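Local coordinates for putative sarcosine dimethylglycine methyltransferase (Galdieria sulphuraria, PDB 2O57), which probably transfers methyl groups from S-adenosylmethionine to sarcosine and dimethylglycine, though its function has not been established, at residues V47-E52 and F232-S237; R65-L70 and W155-F160; D165-F170 and R218-E223; M183-P188 and G287-R292; G225-R230 and R292-I297. All coordinates share one frame; numbering follows the deposited sequence. Where two conformers were deposited one is given.

Overall arrangement
The five contacts lie on and around one mixed sheet with the strand order of class I methyltransferases. Interactions 2 and 4 are buried deep in the chain: interaction 4 is backbone pairing of strands 181-190 and 284-293, and interaction 2 sets helix 59-76 on strand 151-157 through an aromatic face and one straight amide-carboxylate bond. Interaction 1, also buried, ties a loop to the start of helix 235-251 with a serine and a water, beside the second subunit. Interactions 3 and 5 lie farther out and are partly buried, the former apolar helix packing, the latter strand pairing that gives way to the C-terminal tail. Interactions 4 and 5 share Arg-292 and strand 284-293.

Interaction 1. Residues V47-E52 and F232-S237; sequences VGLYKE and FSRPDS
Arg-234, at the N-cap position of helix 235-251, runs its chain, extended from CG to NE, past Leu-49, whose CD2 methyl lies over one face of the guanidinium, 3.5 Å from NH1. The charge itself is answered elsewhere, by a salt bridge to Glu-73 of the second subunit and a cation-pi contact with Trp-69 of the same chain. Asp-236 follows, its OD1 accepting a weak bond from Ser-237 N. Ser-237 then carries the polar link. Its OG, anti to the carbonyl carbon (chi1 -81°), donates to Gly-48 O at 2.9 Å, in the carbonyl plane and on a lone pair. The same OG accepts from water 1, which in turn accepts from Tyr-50 N. Val-47 CG1 packs 3.7 Å from Ser-237 O. An alanine at Ser-237 would probably leave Gly-48 O without this donor and water 1 without one of its anchors. The arrangement fastens a connecting loop to the strand-to-helix turn that leaves strand 226-233, within the seven-stranded Rossmann-like fold of class I methyltransferases.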
# COMPACT_ATOMS: atom_id res chain seq x y z
N VAL A 47 11.24 5.57 -6.82
CA VAL A 47 9.89 5.88 -7.30
C VAL A 47 9.13 6.65 -6.22
O VAL A 47 9.12 6.23 -5.10
CB VAL A 47 9.15 4.65 -7.79
CG1 VAL A 47 7.74 5.01 -8.29
CG2 VAL A 47 9.95 3.97 -8.97
N GLY A 48 8.56 7.79 -6.59
CA GLY A 48 7.96 8.72 -5.66
C GLY A 48 6.47 8.52 -5.42
O GLY A 48 5.78 7.86 -6.21
N LEU A 49 5.98 9.12 -4.34
CA LEU A 49 4.55 9.26 -4.09
C LEU A 49 4.20 10.73 -4.45
O LEU A 49 4.63 11.67 -3.78
CB LEU A 49 4.22 8.92 -2.62
CG LEU A 49 4.45 7.47 -2.11
CD1 LEU A 49 4.09 7.44 -0.60
CD2 LEU A 49 3.61 6.47 -2.96
N TYR A 50 3.46 10.91 -5.56
CA TYR A 50 3.20 12.25 -6.15
C TYR A 50 1.85 12.87 -5.74
O TYR A 50 0.86 12.17 -5.56
CB TYR A 50 3.32 12.22 -7.68
CG TYR A 50 4.77 11.99 -8.08
CD1 TYR A 50 5.62 13.09 -8.29
CD2 TYR A 50 5.28 10.70 -8.21
CE1 TYR A 50 6.97 12.92 -8.63
CE2 TYR A 50 6.66 10.50 -8.53
CZ TYR A 50 7.49 11.61 -8.75
OH TYR A 50 8.82 11.40 -9.05
N LYS A 51 1.85 14.19 -5.55
CA LYS A 51 0.65 14.93 -5.15
C LYS A 51 0.12 15.61 -6.41
O LYS A 51 0.90 16.22 -7.12
CB LYS A 51 1.05 15.99 -4.12
CG LYS A 51 -0.05 16.93 -3.66
CD LYS A 51 0.48 17.81 -2.49
CE LYS A 51 -0.54 18.90 -2.08
NZ LYS A 51 -0.10 19.67 -0.85
N GLU A 52 -1.18 15.52 -6.69
CA GLU A 52 -1.78 16.29 -7.81
C GLU A 52 -1.84 17.78 -7.52
O GLU A 52 -2.04 18.16 -6.36
CB GLU A 52 -3.20 15.79 -8.09
CG GLU A 52 -3.20 14.37 -8.62
CD GLU A 52 -2.92 14.30 -10.13
OE1 GLU A 52 -2.60 15.35 -10.75
OE2 GLU A 52 -2.99 13.18 -10.69
N PHE A 232 1.47 -3.61 -1.58
CA PHE A 232 1.04 -2.34 -2.13
C PHE A 232 1.36 -2.40 -3.62
O PHE A 232 2.42 -2.91 -4.02
CB PHE A 232 1.83 -1.17 -1.49
CG PHE A 232 1.76 -1.12 0.03
CD1 PHE A 232 0.82 -0.30 0.67
CD2 PHE A 232 2.63 -1.86 0.82
CE1 PHE A 232 0.74 -0.27 2.09
CE2 PHE A 232 2.54 -1.84 2.22
CZ PHE A 232 1.61 -1.04 2.85
N SER A 233 0.43 -1.93 -4.44
CA SER A 233 0.67 -1.83 -5.88
C SER A 233 0.26 -0.42 -6.25
O SER A 233 -0.90 -0.02 -5.98
CB SER A 233 -0.14 -2.89 -6.65
OG SER A 233 -0.09 -2.66 -8.06
N ARG A 234 1.20 0.35 -6.78
CA ARG A 234 0.93 1.74 -7.11
C ARG A 234 1.30 1.98 -8.57
O ARG A 234 2.36 2.58 -8.82
CB ARG A 234 1.74 2.66 -6.21
CG ARG A 234 1.37 2.52 -4.71
CD ARG A 234 2.28 3.40 -3.86
NE ARG A 234 2.13 3.19 -2.42
CZ ARG A 234 1.34 3.93 -1.66
NH1 ARG A 234 0.60 4.94 -2.19
NH2 ARG A 234 1.30 3.69 -0.35
N PRO A 235 0.45 1.53 -9.52
CA PRO A 235 0.78 1.85 -10.93
C PRO A 235 0.69 3.35 -11.22
O PRO A 235 1.38 3.85 -12.12
CB PRO A 235 -0.25 1.04 -11.74
CG PRO A 235 -1.42 0.85 -10.77
CD PRO A 235 -0.80 0.73 -9.40
N ASP A 236 -0.10 4.10 -10.43
CA ASP A 236 -0.08 5.55 -10.53
C ASP A 236 1.29 6.18 -10.27
O ASP A 236 1.72 7.02 -11.04
CB ASP A 236 -1.22 6.25 -9.74
CG ASP A 236 -1.17 6.01 -8.22
OD1 ASP A 236 -0.34 5.21 -7.67
OD2 ASP A 236 -2.02 6.65 -7.56
N SER A 237 1.97 5.77 -9.20
CA SER A 237 3.32 6.21 -8.90
C SER A 237 4.30 5.87 -10.03
O SER A 237 5.14 6.71 -10.39
CB SER A 237 3.81 5.64 -7.56
OG SER A 237 3.29 6.42 -6.46
O HOH W 1 1.95 8.95 -7.09

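Interaction 2. Residues R65-L70 and W155-F160; sequences RTDEWL and WSQDAF
Leu-70 and Trp-155 reach toward each other tip to tip, the CD2 methyl of Leu-70 making a CH-pi contact over the face of the indole. CD2 stands 3.6 Å from the centroid of the Trp-155 six-membered ring, nearly on its normal. At the indole edge, near its plane, Asp-67 O lies 3.7 Å from CH2 of Trp-155. One direct hydrogen bond crosses, Gln-157 NE2 to Asp-67 OD1 at 2.9 Å. It is almost straight, 175° at the hydrogen, and meets OD1 nearly along its C-O axis while staying in the amide plane. Water 2 lies 2.8 Å from Gln-157 OE1 and gives Asp-67 OD1 a weak bond. Gln-157 CG, anti to the carbonyl carbon (chi1 -73°), lies 3.9 Å from Leu-70 CD2. Trp-155 NE1 gives a weak bond to Gln-157 OE1. An alanine in place of Trp-155 would probably open a gap under Leu-70 CD2 and leave Gln-157 OE1 without that donor. In the next shell Thr-66 OG1 bonds to Val-47 O, and Ala-96 of helix 95-104 touches both Trp-155 and Gln-157. Segment 65-70 of helix 59-76 lies over strand residues 155-157, their directions 150° apart, and touches strand 181-190 through Leu-70 on Thr-186.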
# COMPACT_ATOMS: atom_id res chain seq x y z
N ARG A 65 8.56 11.48 0.16
CA ARG A 65 7.25 10.91 0.63
C ARG A 65 7.32 9.38 0.65
O ARG A 65 6.91 8.73 1.62
CB ARG A 65 6.09 11.36 -0.24
CG ARG A 65 5.76 12.86 -0.13
CD ARG A 65 4.42 13.23 -0.77
NE ARG A 65 4.40 14.65 -1.09
CZ ARG A 65 4.58 15.17 -2.30
NH1 ARG A 65 4.70 14.38 -3.37
NH2 ARG A 65 4.58 16.49 -2.47
N THR A 66 7.92 8.79 -0.40
CA THR A 66 8.13 7.34 -0.43
C THR A 66 8.97 6.88 0.77
O THR A 66 8.62 5.89 1.43
CB THR A 66 8.82 6.91 -1.73
OG1 THR A 66 7.87 6.93 -2.76
CG2 THR A 66 9.45 5.48 -1.63
N ASP A 67 10.07 7.59 1.06
CA ASP A 67 10.96 7.20 2.17
C ASP A 67 10.24 7.29 3.54
O ASP A 67 10.35 6.38 4.37
CB ASP A 67 12.21 8.09 2.21
CG ASP A 67 13.03 7.96 0.98
OD1 ASP A 67 12.87 6.93 0.27
OD2 ASP A 67 13.84 8.88 0.72
N GLU A 68 9.49 8.37 3.75
CA GLU A 68 8.66 8.56 4.96
C GLU A 68 7.61 7.46 5.06
O GLU A 68 7.39 6.92 6.14
CB GLU A 68 7.95 9.92 4.96
CG GLU A 68 8.90 11.12 5.13
CD GLU A 68 9.47 11.28 6.54
OE1 GLU A 68 9.00 10.60 7.49
OE2 GLU A 68 10.38 12.13 6.69
N TRP A 69 6.94 7.16 3.94
CA TRP A 69 5.88 6.12 3.93
C TRP A 69 6.49 4.75 4.27
O TRP A 69 5.99 4.05 5.15
CB TRP A 69 5.14 6.04 2.55
CG TRP A 69 4.40 4.73 2.36
CD1 TRP A 69 3.31 4.28 3.07
CD2 TRP A 69 4.71 3.69 1.41
NE1 TRP A 69 2.94 3.03 2.62
CE2 TRP A 69 3.77 2.65 1.60
CE3 TRP A 69 5.70 3.54 0.41
CZ2 TRP A 69 3.78 1.48 0.85
CZ3 TRP A 69 5.72 2.37 -0.35
CH2 TRP A 69 4.76 1.35 -0.13
N LEU A 70 7.55 4.36 3.57
CA LEU A 70 8.13 3.03 3.78
C LEU A 70 8.66 2.88 5.21
O LEU A 70 8.45 1.86 5.83
CB LEU A 70 9.24 2.68 2.78
CG LEU A 70 9.63 1.17 2.72
CD1 LEU A 70 8.47 0.30 2.09
CD2 LEU A 70 10.88 1.03 1.81
N TRP A 155 16.04 -3.26 4.33
CA TRP A 155 15.40 -2.21 3.57
C TRP A 155 15.97 -2.34 2.18
O TRP A 155 17.22 -2.44 2.02
CB TRP A 155 15.83 -0.87 4.17
CG TRP A 155 15.47 0.43 3.43
CD1 TRP A 155 16.14 1.00 2.36
CD2 TRP A 155 14.42 1.34 3.77
NE1 TRP A 155 15.56 2.21 2.03
CE2 TRP A 155 14.51 2.45 2.87
CE3 TRP A 155 13.42 1.34 4.76
CZ2 TRP A 155 13.62 3.54 2.93
CZ3 TRP A 155 12.53 2.43 4.83
CH2 TRP A 155 12.66 3.53 3.92
N SER A 156 15.10 -2.36 1.16
CA SER A 156 15.62 -2.39 -0.22
C SER A 156 14.66 -1.65 -1.15
O SER A 156 13.53 -2.09 -1.36
CB SER A 156 15.79 -3.85 -0.66
OG SER A 156 16.38 -3.92 -1.95
N GLN A 157 15.11 -0.57 -1.75
CA GLN A 157 14.26 0.24 -2.62
C GLN A 157 14.70 0.13 -4.07
O GLN A 157 15.81 0.59 -4.44
CB GLN A 157 14.31 1.70 -2.18
CG GLN A 157 13.55 1.97 -0.90
CD GLN A 157 13.71 3.43 -0.48
OE1 GLN A 157 14.82 3.91 -0.26
NE2 GLN A 157 12.62 4.13 -0.38
N ASP A 158 13.85 -0.53 -4.86
CA ASP A 158 13.97 -0.62 -6.33
C ASP A 158 15.25 -1.32 -6.79
O ASP A 158 15.72 -1.09 -7.89
CB ASP A 158 13.86 0.78 -6.97
CG ASP A 158 12.54 1.48 -6.59
OD1 ASP A 158 11.61 0.81 -6.07
OD2 ASP A 158 12.44 2.70 -6.85
N ALA A 159 15.80 -2.18 -5.94
CA ALA A 159 17.05 -2.87 -6.26
C ALA A 159 16.87 -4.28 -6.83
O ALA A 159 17.73 -4.77 -7.56
CB ALA A 159 17.92 -2.93 -5.02
N PHE A 160 15.81 -4.97 -6.41
CA PHE A 160 15.61 -6.40 -6.78
C PHE A 160 15.32 -6.53 -8.28
O PHE A 160 15.60 -7.57 -8.88
CB PHE A 160 14.43 -7.00 -5.99
CG PHE A 160 14.72 -7.39 -4.53
CD1 PHE A 160 15.80 -6.85 -3.80
CD2 PHE A 160 13.89 -8.31 -3.90
CE1 PHE A 160 16.02 -7.21 -2.45
CE2 PHE A 160 14.10 -8.68 -2.57
CZ PHE A 160 15.18 -8.12 -1.84
O HOH W 2 15.74 6.59 -0.23

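Interaction 3. Residues D165-F170 and R218-E223; sequences DKLKVF and RSLAKE
Lys-166 NZ is gripped by Ser-163 O and, weakly, by Phe-160 O, its chain bending at chi2 and chi4, while at the root of the same side chain CB lies 3.5 Å from Leu-220 CD1. This is helix-to-helix packing in the alpha/beta fold of the methyltransferase, joining the start of helix 166-176 to the end of helix 214-223. The axes of 166-170 and 218-223 approach to 9.1 Å, at 47°. Asp-165 caps the first helix, accepting from Lys-168 N at OD2. Leu-220 points toward the first helix, its two methyls dividing: CD1 goes to Lys-166, and CD2 packs 3.8 Å from Leu-167 CD1. The Phe-170 and Leu-220 side chains cross at about a right angle, bringing Phe-170 CD2 3.8 Å from Leu-220 CB and CD1 3.9 Å from Ala-221 CB. Tyr-217 and Phe-160 meet this ring edge-to-face. Farther out, Glu-223 OE2 comes within 3.6 Å of Leu-167 CD1. Over one face of the Phe-170 ring, offset toward its rim, Ala-221 N stands 4.1 Å above the plane.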
# COMPACT_ATOMS: atom_id res chain seq x y z
N ASP A 165 18.21 -14.53 -10.39
CA ASP A 165 18.13 -15.46 -9.29
C ASP A 165 17.41 -14.86 -8.09
O ASP A 165 17.97 -14.74 -7.01
CB ASP A 165 19.50 -16.01 -8.93
CG ASP A 165 19.41 -17.36 -8.30
OD1 ASP A 165 20.46 -18.03 -8.19
OD2 ASP A 165 18.28 -17.75 -7.91
N LYS A 166 16.15 -14.50 -8.29
CA LYS A 166 15.28 -13.98 -7.23
C LYS A 166 15.13 -14.96 -6.07
O LYS A 166 15.04 -14.52 -4.92
CB LYS A 166 13.90 -13.58 -7.77
CG LYS A 166 13.89 -12.54 -8.92
CD LYS A 166 13.96 -11.11 -8.44
CE LYS A 166 13.56 -10.12 -9.57
NZ LYS A 166 14.56 -10.13 -10.68
N LEU A 167 15.09 -16.27 -6.34
CA LEU A 167 15.02 -17.24 -5.24
C LEU A 167 16.25 -17.10 -4.33
O LEU A 167 16.13 -17.07 -3.13
CB LEU A 167 14.87 -18.70 -5.71
CG LEU A 167 14.84 -19.77 -4.60
CD1 LEU A 167 13.73 -19.52 -3.54
CD2 LEU A 167 14.82 -21.26 -5.11
N LYS A 168 17.44 -17.06 -4.91
CA LYS A 168 18.65 -16.90 -4.10
C LYS A 168 18.67 -15.59 -3.27
O LYS A 168 19.08 -15.61 -2.11
CB LYS A 168 19.90 -17.04 -4.98
CG LYS A 168 21.22 -17.03 -4.22
CD LYS A 168 21.28 -18.11 -3.13
CE LYS A 168 22.70 -18.13 -2.53
NZ LYS A 168 22.77 -19.08 -1.41
N VAL A 169 18.19 -14.48 -3.86
CA VAL A 169 17.99 -13.19 -3.15
C VAL A 169 17.15 -13.40 -1.90
O VAL A 169 17.56 -13.07 -0.79
CB VAL A 169 17.31 -12.13 -4.06
CG1 VAL A 169 17.07 -10.80 -3.29
CG2 VAL A 169 18.16 -11.88 -5.31
N PHE A 170 15.98 -13.99 -2.06
CA PHE A 170 15.11 -14.22 -0.91
C PHE A 170 15.71 -15.22 0.09
O PHE A 170 15.52 -15.07 1.28
CB PHE A 170 13.68 -14.62 -1.36
CG PHE A 170 12.84 -13.43 -1.75
CD1 PHE A 170 12.18 -12.66 -0.76
CD2 PHE A 170 12.67 -13.10 -3.09
CE1 PHE A 170 11.41 -11.54 -1.12
CE2 PHE A 170 11.88 -12.02 -3.47
CZ PHE A 170 11.25 -11.22 -2.49
N ARG A 218 5.95 -13.05 -3.13
CA ARG A 218 5.26 -13.68 -1.98
C ARG A 218 5.57 -15.18 -1.90
O ARG A 218 5.83 -15.72 -0.80
CB ARG A 218 3.76 -13.44 -2.07
CG ARG A 218 2.92 -14.10 -0.96
CD ARG A 218 1.45 -13.56 -1.01
NE ARG A 218 0.79 -14.06 -2.22
CZ ARG A 218 -0.49 -13.89 -2.53
NH1 ARG A 218 -1.30 -13.21 -1.73
NH2 ARG A 218 -0.96 -14.42 -3.65
N SER A 219 5.52 -15.85 -3.06
CA SER A 219 5.78 -17.28 -3.17
C SER A 219 7.22 -17.62 -2.79
O SER A 219 7.48 -18.53 -2.01
CB SER A 219 5.53 -17.75 -4.61
OG SER A 219 5.91 -19.11 -4.74
N LEU A 220 8.17 -16.88 -3.36
CA LEU A 220 9.60 -17.05 -3.02
C LEU A 220 9.85 -16.76 -1.55
O LEU A 220 10.50 -17.55 -0.87
CB LEU A 220 10.49 -16.16 -3.89
CG LEU A 220 10.52 -16.44 -5.41
CD1 LEU A 220 11.36 -15.36 -6.13
CD2 LEU A 220 11.10 -17.84 -5.69
N ALA A 221 9.33 -15.64 -1.06
CA ALA A 221 9.55 -15.30 0.34
C ALA A 221 9.00 -16.45 1.24
O ALA A 221 9.63 -16.83 2.23
CB ALA A 221 8.86 -14.00 0.68
N LYS A 222 7.82 -16.96 0.92
CA LYS A 222 7.18 -17.99 1.77
C LYS A 222 8.00 -19.26 1.81
O LYS A 222 8.18 -19.83 2.87
CB LYS A 222 5.77 -18.31 1.30
CG LYS A 222 5.05 -19.42 2.10
CD LYS A 222 3.67 -19.64 1.51
CE LYS A 222 3.00 -20.94 2.04
NZ LYS A 222 1.55 -20.92 1.70
N GLU A 223 8.49 -19.68 0.66
CA GLU A 223 9.42 -20.80 0.54
C GLU A 223 10.62 -20.67 1.52
O GLU A 223 11.14 -21.67 2.03
CB GLU A 223 9.94 -20.81 -0.91
CG GLU A 223 9.98 -22.09 -1.49
CD GLU A 223 10.69 -22.07 -2.80
OE1 GLU A 223 10.07 -21.60 -3.79
OE2 GLU A 223 11.85 -22.55 -2.82

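Interaction 4. Residues M183-P188 and G287-R292; sequences MAITDP and GGMLFR
Met-183 and Phe-291 form the first of three antiparallel hydrogen-bonded pairs, each N bonding the other's O at 2.9 Å. Ile-185 pairs likewise with Met-289, its N-H reaching Met-289 O almost straight, at 172°. Asp-187 and Gly-287 complete the set, so the N-H and carbonyl groups of all six residues are satisfied across the two strands. Ala-184 and Thr-186 bond outward through their backbones to strand 151-157 and its end, Gly-288 to Phe-232. Side chains find partners outside too, Thr-186 OG1 with Asp-158 OD1, Asp-187 OD2 with Tyr-217 OH and OD1 with Leu-161 N. On the face shared by Met-183, Ile-185, Met-289 and Phe-291, the selenomethionine CE of Met-183 packs 3.7 Å from Phe-291 CD2. Ile-185 CG1 stands between the backbone N and the carbonyl carbon (chi1 68°), 4.0 Å from Phe-291 CE2, with CD1 at the ring edge. Helix 214-223 covers that face and helix 59-76 the face of Ala-184 and Leu-290, while strands 151-157 and 226-233 flank the pair.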
# COMPACT_ATOMS: atom_id res chain seq x y z
N MSE A 183 11.47 -7.38 6.73
CA MSE A 183 12.04 -6.79 5.53
C MSE A 183 11.04 -5.91 4.82
O MSE A 183 9.91 -6.35 4.54
CB MSE A 183 12.51 -7.88 4.56
CG MSE A 183 12.94 -7.30 3.21
SE MSE A 183 14.12 -8.44 2.15
CE MSE A 183 12.88 -9.73 1.59
N ALA A 184 11.45 -4.70 4.47
CA ALA A 184 10.61 -3.80 3.67
C ALA A 184 11.27 -3.58 2.31
O ALA A 184 12.43 -3.14 2.24
CB ALA A 184 10.38 -2.46 4.41
N ILE A 185 10.54 -3.87 1.23
CA ILE A 185 11.07 -3.70 -0.13
C ILE A 185 10.12 -2.92 -1.00
O ILE A 185 8.89 -2.89 -0.74
CB ILE A 185 11.42 -5.03 -0.86
CG1 ILE A 185 10.15 -5.86 -1.19
CG2 ILE A 185 12.40 -5.83 -0.03
CD1 ILE A 185 10.44 -7.03 -2.16
N THR A 186 10.69 -2.26 -2.01
CA THR A 186 9.91 -1.67 -3.10
C THR A 186 10.60 -2.11 -4.41
O THR A 186 11.80 -2.38 -4.41
CB THR A 186 9.79 -0.08 -3.05
OG1 THR A 186 11.06 0.58 -3.34
CG2 THR A 186 9.13 0.44 -1.78
N ASP A 187 9.84 -2.23 -5.50
CA ASP A 187 10.43 -2.63 -6.77
C ASP A 187 9.49 -2.28 -7.90
O ASP A 187 8.29 -2.60 -7.84
CB ASP A 187 10.67 -4.15 -6.75
CG ASP A 187 11.95 -4.58 -7.50
OD1 ASP A 187 12.91 -3.80 -7.59
OD2 ASP A 187 11.98 -5.75 -7.97
N PRO A 188 10.02 -1.68 -8.97
CA PRO A 188 9.20 -1.68 -10.18
C PRO A 188 8.98 -3.14 -10.57
O PRO A 188 9.89 -3.99 -10.37
CB PRO A 188 10.11 -1.01 -11.22
CG PRO A 188 11.12 -0.17 -10.39
CD PRO A 188 11.35 -1.05 -9.16
N GLY A 287 5.64 -1.94 -6.93
CA GLY A 287 5.20 -2.80 -5.84
C GLY A 287 5.91 -2.47 -4.55
O GLY A 287 7.02 -1.97 -4.56
N GLY A 288 5.24 -2.71 -3.43
CA GLY A 288 5.87 -2.53 -2.11
C GLY A 288 5.43 -3.71 -1.26
O GLY A 288 4.29 -4.17 -1.39
N MSE A 289 6.32 -4.22 -0.40
CA MSE A 289 5.97 -5.35 0.46
C MSE A 289 6.71 -5.33 1.78
O MSE A 289 7.83 -4.87 1.86
CB MSE A 289 6.29 -6.68 -0.22
CG MSE A 289 5.97 -6.72 -1.71
SE MSE A 289 6.54 -8.29 -2.66
CE MSE A 289 5.28 -9.62 -1.93
N LEU A 290 6.08 -5.89 2.81
CA LEU A 290 6.77 -6.14 4.07
C LEU A 290 6.61 -7.60 4.42
O LEU A 290 5.53 -8.20 4.25
CB LEU A 290 6.25 -5.27 5.20
CG LEU A 290 6.84 -3.86 5.31
CD1 LEU A 290 6.10 -2.91 4.27
CD2 LEU A 290 6.56 -3.47 6.71
N PHE A 291 7.71 -8.18 4.90
CA PHE A 291 7.75 -9.58 5.27
C PHE A 291 8.25 -9.69 6.69
O PHE A 291 8.95 -8.79 7.17
CB PHE A 291 8.76 -10.35 4.40
CG PHE A 291 8.54 -10.21 2.92
CD1 PHE A 291 7.66 -11.06 2.25
CD2 PHE A 291 9.26 -9.27 2.19
CE1 PHE A 291 7.48 -10.96 0.86
CE2 PHE A 291 9.11 -9.17 0.80
CZ PHE A 291 8.21 -10.01 0.14
N ARG A 292 7.90 -10.78 7.36
CA ARG A 292 8.56 -11.10 8.61
C ARG A 292 9.12 -12.52 8.56
O ARG A 292 8.50 -13.42 8.00
CB ARG A 292 7.62 -10.92 9.80
CG ARG A 292 8.31 -11.10 11.17
CD ARG A 292 7.37 -11.03 12.37
NE ARG A 292 6.74 -9.73 12.61
CZ ARG A 292 7.28 -8.68 13.26
NH1 ARG A 292 8.54 -8.70 13.74
NH2 ARG A 292 6.53 -7.60 13.42

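Interaction 5. Residues G225-R230 and R292-I297; sequences GLVTLR and RKSDKI
Strands 226-233 and 284-293 form an antiparallel pair at the edge of this chain's Rossmann-like sheet, and here Val-227 faces Arg-292 as a hydrogen-bonded pair. Val-227 N donates to Arg-292 O at 2.9 Å and Arg-292 N to Val-227 O at 2.8 Å. A Schellman motif ends helix 214-223 just ahead of this pair, with Gly-225 of positive phi as its C-prime residue and Leu-226 N bonding to Ala-221 O. Beyond the pair, Ser-294 N gives Gly-225 O only a weak bond, and Lys-293 sits at the centre of an inverse gamma turn. A classic beta bulge follows on the other strand, where Leu-229 and Arg-230 both face Leu-290. Leu-226 CD2 packs 3.6 Å from Lys-293 CA, and Leu-229 CD2 lies 4.1 Å from Arg-292 CB. The long side chains anchor elsewhere: Arg-292 NH1 to Arg-180 O, Lys-293 NZ to the carbonyl oxygens of Leu-177 and Ala-174 and to OD1 of Asn-149. Val-227 CG1, standing between the backbone N and the carbonyl carbon (chi1 69°), comes 3.5 Å from Arg-292 O and 3.6 Å from the OG of Ser-294, a hydroxyl that itself donates to Lys-296 O.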
# COMPACT_ATOMS: atom_id res chain seq x y z
N GLY A 225 10.67 -19.07 4.44
CA GLY A 225 10.23 -18.79 5.81
C GLY A 225 9.93 -17.32 6.09
O GLY A 225 9.96 -16.89 7.26
N LEU A 226 9.62 -16.55 5.04
CA LEU A 226 9.20 -15.16 5.21
C LEU A 226 7.74 -14.99 4.88
O LEU A 226 7.33 -15.13 3.70
CB LEU A 226 10.02 -14.18 4.35
CG LEU A 226 11.54 -14.23 4.44
CD1 LEU A 226 12.19 -13.33 3.37
CD2 LEU A 226 11.95 -13.81 5.81
N VAL A 227 6.96 -14.66 5.89
CA VAL A 227 5.53 -14.40 5.71
C VAL A 227 5.31 -12.97 5.20
O VAL A 227 6.04 -12.04 5.61
CB VAL A 227 4.73 -14.70 7.00
CG1 VAL A 227 5.06 -13.69 8.09
CG2 VAL A 227 3.22 -14.73 6.74
N THR A 228 4.34 -12.80 4.31
CA THR A 228 4.03 -11.51 3.74
C THR A 228 3.01 -10.85 4.67
O THR A 228 1.89 -11.38 4.89
CB THR A 228 3.47 -11.62 2.31
OG1 THR A 228 4.48 -12.17 1.45
CG2 THR A 228 3.09 -10.24 1.81
N LEU A 229 3.42 -9.74 5.26
CA LEU A 229 2.59 -8.97 6.20
C LEU A 229 1.61 -8.07 5.48
O LEU A 229 0.46 -7.96 5.89
CB LEU A 229 3.46 -8.08 7.07
CG LEU A 229 4.48 -8.73 8.02
CD1 LEU A 229 5.18 -7.66 8.89
CD2 LEU A 229 3.82 -9.77 8.93
N ARG A 230 2.07 -7.43 4.40
CA ARG A 230 1.26 -6.50 3.61
C ARG A 230 1.91 -6.23 2.26
O ARG A 230 3.14 -6.34 2.12
CB ARG A 230 1.06 -5.19 4.38
CG ARG A 230 2.35 -4.43 4.74
CD ARG A 230 2.10 -3.28 5.71
NE ARG A 230 2.11 -3.76 7.10
CZ ARG A 230 2.63 -3.10 8.14
NH1 ARG A 230 3.18 -1.89 8.00
NH2 ARG A 230 2.59 -3.65 9.34
N ARG A 292 7.90 -10.78 7.36
CA ARG A 292 8.56 -11.10 8.61
C ARG A 292 9.12 -12.52 8.56
O ARG A 292 8.50 -13.42 8.00
CB ARG A 292 7.62 -10.92 9.80
CG ARG A 292 8.31 -11.10 11.17
CD ARG A 292 7.37 -11.03 12.37
NE ARG A 292 6.74 -9.73 12.61
CZ ARG A 292 7.28 -8.68 13.26
NH1 ARG A 292 8.54 -8.70 13.74
NH2 ARG A 292 6.53 -7.60 13.42
N LYS A 293 10.31 -12.72 9.13
CA LYS A 293 10.88 -14.05 9.27
C LYS A 293 10.18 -14.84 10.42
O LYS A 293 10.62 -14.81 11.59
CB LYS A 293 12.39 -13.99 9.52
CG LYS A 293 13.05 -15.36 9.54
CD LYS A 293 14.60 -15.24 9.54
CE LYS A 293 15.28 -16.57 9.85
NZ LYS A 293 16.79 -16.42 9.82
N SER A 294 9.08 -15.49 10.07
CA SER A 294 8.26 -16.29 10.99
C SER A 294 7.32 -17.12 10.13
O SER A 294 7.03 -16.75 8.97
CB SER A 294 7.42 -15.42 11.96
OG SER A 294 6.56 -14.55 11.23
N ASP A 295 6.82 -18.19 10.72
CA ASP A 295 5.91 -19.11 10.06
C ASP A 295 4.56 -18.45 9.78
O ASP A 295 3.95 -18.72 8.75
CB ASP A 295 5.74 -20.35 10.96
CG ASP A 295 4.96 -21.48 10.30
OD1 ASP A 295 5.04 -21.63 9.05
OD2 ASP A 295 4.27 -22.23 11.04
N LYS A 296 4.12 -17.56 10.67
CA LYS A 296 2.77 -16.98 10.59
C LYS A 296 2.67 -15.49 10.90
O LYS A 296 3.51 -14.95 11.62
CB LYS A 296 1.80 -17.72 11.53
CG LYS A 296 1.52 -19.19 11.19
CD LYS A 296 0.64 -19.36 9.94
CE LYS A 296 0.20 -20.83 9.80
NZ LYS A 296 -1.18 -20.97 9.20
N ILE A 297 1.66 -14.90 10.21
CA ILE A 297 0.91 -13.63 10.45
C ILE A 297 0.62 -12.83 9.15
O ILE A 297 -0.51 -12.43 8.88
CB ILE A 297 1.41 -12.69 11.59
CG1 ILE A 297 1.37 -13.39 12.94
CG2 ILE A 297 0.46 -11.45 11.69
CD1 ILE A 297 2.24 -12.74 13.99
OXT ILE A 297 1.50 -12.56 8.35